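Side-chain contacts in 3-oxo-tetronate kinase (Haemophilus influenzae, PDB 1YZY), which catalyses the ATP-dependent phosphorylation of 3-oxo-tetronate to 3-oxo-tetronate 4-phosphate: residues A[127-131]-A[132-136]; A[336-339]-A[340-344]. All coordinates share one frame; numbering follows the deposited sequence.

Contact 1 of 2, residues A[127-131]-A[132-136]; sequences LFVGD and VLLSE
The amide of Val-129 donates to the carbonyl oxygen of Val-132, with Val-129 N and Val-132 O 2.7 Å apart and the donor nearly in line with the acceptor's C=O bond (176°). Two residues further from the turn, Leu-134 N donates to Leu-127 O at 2.9 Å, a more bent bond. Phe-128 CA also makes a CA-H...O contact with Val-132 O, at 3.2 Å, well bent at the hydrogen and secondary to the N-H bonds. Gly-130 suits the first corner position of the turn between these bonds because its phi is positive (78°), which costs a residue without a side chain little; Asp-131, exposed, takes the second corner.

On one side of the hairpin, Leu-133 lies alongside Phe-128, both side chains pointing the same way. Its CD2 sits over one ring face, 4.1 Å from the centroid and nearest CZ, a CH-pi contact in which a branch methyl lies on the flat ring. On the other side Leu-134 reaches back to two residues: CD1 meets Val-129 CG2 at 3.7 Å, while CD2 faces Leu-127 CD2 at 4.0 Å. Leu-134 CG stands opposite its own backbone N (chi1 173°), which carries both methyls to these partners. Leu-127 also packs on Ile-122, and Leu-134 on Met-147; both leucines are buried. The arrangement is a tight beta hairpin closed by a type II' turn from Val-129 to Val-132.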
loop_
_atom_site.group_PDB
_atom_site.type_symbol
_atom_site.label_atom_id
_atom_site.label_comp_id
_atom_site.label_asym_id
_atom_site.label_seq_id
_atom_site.Cartn_x
_atom_site.Cartn_y
_atom_site.Cartn_z
ATOM N N LEU A 127 -8.652 -0.017 21.840
ATOM C CA LEU A 127 -8.835 0.343 20.440
ATOM C C LEU A 127 -10.303 0.297 20.056
ATOM O O LEU A 127 -11.021 -0.653 20.387
ATOM C CB LEU A 127 -8.023 -0.584 19.523
ATOM C CG LEU A 127 -8.039 -0.322 18.010
ATOM C CD1 LEU A 127 -7.353 0.996 17.686
ATOM C CD2 LEU A 127 -7.323 -1.457 17.292
ATOM N N PHE A 128 -10.756 1.358 19.401
ATOM C CA PHE A 128 -12.126 1.448 18.937
ATOM C C PHE A 128 -12.094 1.424 17.416
ATOM O O PHE A 128 -11.152 1.912 16.795
ATOM C CB PHE A 128 -12.792 2.743 19.437
ATOM C CG PHE A 128 -13.112 2.735 20.914
ATOM C CD1 PHE A 128 -14.398 2.429 21.359
ATOM C CD2 PHE A 128 -12.129 3.015 21.860
ATOM C CE1 PHE A 128 -14.701 2.400 22.720
ATOM C CE2 PHE A 128 -12.417 2.989 23.229
ATOM C CZ PHE A 128 -13.708 2.680 23.656
ATOM N N VAL A 129 -13.084 0.767 16.831
ATOM C CA VAL A 129 -13.207 0.672 15.386
ATOM C C VAL A 129 -14.593 1.247 15.044
ATOM O O VAL A 129 -15.650 0.627 15.032
ATOM C CB VAL A 129 -13.298 -0.801 14.925
ATOM C CG1 VAL A 129 -13.568 -0.866 13.432
ATOM C CG2 VAL A 129 -12.000 -1.517 15.242
ATOM N N GLY A 130 -14.509 2.538 14.756
ATOM C CA GLY A 130 -15.626 3.411 14.496
ATOM C C GLY A 130 -16.191 3.737 15.872
ATOM O O GLY A 130 -15.447 4.152 16.760
ATOM N N ASP A 131 -17.483 3.489 16.065
ATOM C CA ASP A 131 -18.156 3.767 17.338
ATOM C C ASP A 131 -18.093 2.641 18.381
ATOM O O ASP A 131 -18.614 2.792 19.494
ATOM C CB ASP A 131 -19.640 4.093 17.089
ATOM C CG ASP A 131 -19.860 5.440 16.398
ATOM O OD1 ASP A 131 -18.940 6.290 16.371
ATOM O OD2 ASP A 131 -20.984 5.654 15.893
ATOM N N VAL A 132 -17.502 1.506 18.023
ATOM C CA VAL A 132 -17.450 0.377 18.943
ATOM C C VAL A 132 -16.050 -0.115 19.274
ATOM O O VAL A 132 -15.090 0.174 18.559
ATOM C CB VAL A 132 -18.269 -0.826 18.394
ATOM C CG1 VAL A 132 -19.724 -0.454 18.241
ATOM C CG2 VAL A 132 -17.707 -1.299 17.060
ATOM N N LEU A 133 -15.944 -0.850 20.380
ATOM C CA LEU A 133 -14.681 -1.431 20.818
ATOM C C LEU A 133 -14.239 -2.427 19.747
ATOM O O LEU A 133 -15.080 -2.996 19.049
ATOM C CB LEU A 133 -14.887 -2.190 22.134
ATOM C CG LEU A 133 -15.028 -1.398 23.434
ATOM C CD1 LEU A 133 -15.822 -2.182 24.451
ATOM C CD2 LEU A 133 -13.654 -1.044 23.970
ATOM N N LEU A 134 -12.929 -2.629 19.623
ATOM C CA LEU A 134 -12.372 -3.582 18.662
ATOM C C LEU A 134 -13.033 -4.947 18.871
ATOM O O LEU A 134 -13.444 -5.604 17.921
ATOM C CB LEU A 134 -10.866 -3.713 18.885
ATOM C CG LEU A 134 -10.122 -4.789 18.091
ATOM C CD1 LEU A 134 -10.082 -4.414 16.612
ATOM C CD2 LEU A 134 -8.713 -4.927 18.650
ATOM N N SER A 135 -13.118 -5.358 20.133
ATOM C CA SER A 135 -13.728 -6.626 20.511
ATOM C C SER A 135 -15.223 -6.734 20.173
ATOM O O SER A 135 -15.811 -7.821 20.260
ATOM C CB SER A 135 -13.509 -6.869 22.005
ATOM O OG SER A 135 -13.963 -5.777 22.791
ATOM N N GLU A 136 -15.841 -5.612 19.817
ATOM C CA GLU A 136 -17.260 -5.588 19.474
ATOM C C GLU A 136 -17.514 -5.383 17.981
ATOM O O GLU A 136 -18.661 -5.420 17.526
ATOM C CB GLU A 136 -17.969 -4.481 20.249
ATOM C CG GLU A 136 -17.960 -4.658 21.746
ATOM C CD GLU A 136 -19.004 -3.806 22.440
ATOM O OE1 GLU A 136 -19.812 -3.157 21.750
ATOM O OE2 GLU A 136 -19.029 -3.801 23.685
#

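Contact 2 of 2, residues A[336-339]-A[340-344]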
loop_
_atom_site.group_PDB
_atom_site.type_symbol
_atom_site.label_atom_id
_atom_site.label_comp_id
_atom_site.label_asym_id
_atom_site.label_seq_id
_atom_site.Cartn_x
_atom_site.Cartn_y
_atom_site.Cartn_z
ATOM N N ALA A 336 -0.429 -9.575 -20.595
ATOM C CA ALA A 336 0.972 -9.713 -20.249
ATOM C C ALA A 336 1.872 -9.705 -21.472
ATOM O O ALA A 336 2.896 -9.019 -21.488
ATOM C CB ALA A 336 1.185 -10.990 -19.461
ATOM N N LYS A 337 1.524 -10.496 -22.480
ATOM C CA LYS A 337 2.347 -10.547 -23.681
ATOM C C LYS A 337 2.256 -9.280 -24.532
ATOM O O LYS A 337 3.218 -8.921 -25.225
ATOM C CB LYS A 337 2.044 -11.810 -24.493
ATOM C CG LYS A 337 2.688 -13.053 -23.897
ATOM C CD LYS A 337 2.356 -14.313 -24.681
ATOM C CE LYS A 337 2.941 -15.547 -23.995
ATOM N NZ LYS A 337 2.461 -16.829 -24.589
ATOM N N LEU A 338 1.111 -8.600 -24.462
ATOM C CA LEU A 338 0.913 -7.365 -25.198
ATOM C C LEU A 338 1.705 -6.262 -24.524
ATOM O O LEU A 338 2.386 -5.480 -25.188
ATOM C CB LEU A 338 -0.568 -7.000 -25.225
ATOM C CG LEU A 338 -1.007 -5.673 -25.861
ATOM C CD1 LEU A 338 -0.560 -5.573 -27.312
ATOM C CD2 LEU A 338 -2.520 -5.550 -25.762
ATOM N N ALA A 339 1.619 -6.202 -23.199
ATOM C CA ALA A 339 2.323 -5.187 -22.424
ATOM C C ALA A 339 3.824 -5.282 -22.618
ATOM O O ALA A 339 4.527 -4.272 -22.582
ATOM C CB ALA A 339 1.983 -5.314 -20.960
ATOM N N ALA A 340 4.322 -6.505 -22.757
ATOM C CA ALA A 340 5.750 -6.721 -22.966
ATOM C C ALA A 340 6.177 -6.237 -24.351
ATOM O O ALA A 340 7.265 -5.680 -24.511
ATOM C CB ALA A 340 6.092 -8.185 -22.793
ATOM N N LYS A 341 5.326 -6.470 -25.347
ATOM C CA LYS A 341 5.609 -6.046 -26.718
ATOM C C LYS A 341 5.541 -4.530 -26.840
ATOM O O LYS A 341 6.370 -3.922 -27.518
ATOM C CB LYS A 341 4.633 -6.696 -27.707
ATOM C CG LYS A 341 4.752 -8.219 -27.784
ATOM C CD LYS A 341 3.881 -8.817 -28.884
ATOM C CE LYS A 341 4.669 -9.105 -30.163
ATOM N NZ LYS A 341 5.222 -7.886 -30.830
ATOM N N LEU A 342 4.551 -3.928 -26.184
ATOM C CA LEU A 342 4.378 -2.478 -26.214
ATOM C C LEU A 342 5.543 -1.764 -25.546
ATOM O O LEU A 342 5.951 -0.696 -26.000
ATOM C CB LEU A 342 3.060 -2.069 -25.550
ATOM C CG LEU A 342 1.769 -2.565 -26.200
ATOM C CD1 LEU A 342 0.588 -2.247 -25.314
ATOM C CD2 LEU A 342 1.593 -1.946 -27.578
ATOM N N LYS A 343 6.071 -2.337 -24.467
ATOM C CA LYS A 343 7.195 -1.713 -23.775
ATOM C C LYS A 343 8.439 -1.748 -24.654
ATOM O O LYS A 343 9.219 -0.792 -24.669
ATOM C CB LYS A 343 7.492 -2.392 -22.436
ATOM C CG LYS A 343 8.394 -1.551 -21.523
ATOM C CD LYS A 343 8.926 -2.334 -20.338
ATOM C CE LYS A 343 10.094 -3.219 -20.733
ATOM N NZ LYS A 343 10.574 -4.063 -19.605
ATOM N N GLN A 344 8.651 -2.874 -25.335
ATOM C CA GLN A 344 9.795 -3.022 -26.233
ATOM C C GLN A 344 9.667 -2.027 -27.388
ATOM O O GLN A 344 10.663 -1.475 -27.861
ATOM C CB GLN A 344 9.884 -4.460 -26.763
ATOM C CG GLN A 344 10.933 -4.683 -27.866
ATOM C CD GLN A 344 12.360 -4.310 -27.451
ATOM O OE1 GLN A 344 13.133 -3.781 -28.255
ATOM N NE2 GLN A 344 12.717 -4.606 -26.205
#
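Leu-338 and Leu-342, one helical turn apart, meet through their branched ends: Leu-338 CG lies 3.8 Å from Leu-342 CD1, and the two side chains cross at a slant. Their conformations differ. In Leu-338 the CG lies opposite the backbone N (chi1 175°), and its CD1 approaches CG and CD1 of Leu-342 at about 4.0 Å each. In Leu-342 the CG instead lies opposite the carbonyl carbon (chi1 -63°), which lays the side chain back along the preceding turn and brings CG to 3.1 Å from Leu-338 O. That oxygen also accepts the amide of Leu-342, at 2.8 Å between N and O, nearly straight in line with the carbonyl.

These are the i to i+4 pairings of an alpha helix, 324-345, in the nucleotide-binding C-terminal domain. Its apolar side packs on strand 248-252, where Leu-338 touches Leu-251 and Leu-342 touches Val-249. The short side chains of Ala-336 and Ala-339 suit a close approach to helix 355-365; Ala-339 packs on Val-361, and its side chain is about 8 Å from that of Thr-357, which by similarity binds ATP.

The three lysines sit on exposed or partly exposed sides. The aliphatic start of Lys-341 runs close to the preceding turn, with CG 3.1 Å from Lys-337 O; the chain then bends at its third and fourth torsions and forms a cation-pi contact with Tyr-291 of helix 286-295. Lys-343 begins differently: its CG is opposite the backbone N (chi1 -165°), where that of Lys-341 is opposite the carbonyl carbon, and a bend at the third torsion leads NZ to a salt bridge with Glu-388. Lys-337, by contrast, is extended from CB outward, and packs on Ile-287.

The two contacts share no element and stand on opposite sides of the chain's centre, with their own centres 47 Å apart: contact 1 in the sugar-binding N-terminal domain, contact 2 in the nucleotide-binding C-terminal one. Both are partly buried, but in different ways. Contact 1 belongs to a small antiparallel sheet with an exposed turn; side chain meets side chain there through apolar groups, including one aromatic ring, and the hydrogen bonds are backbone ones. Contact 2 lies within a single helix packed against a strand and two other helices: the leucines and two of three alanines are buried, and two lysines reach neighbouring elements, by a salt bridge and a cation-pi contact. Contact 1 lies away from the probable ATP site, which contact 2 approaches through Ala-339.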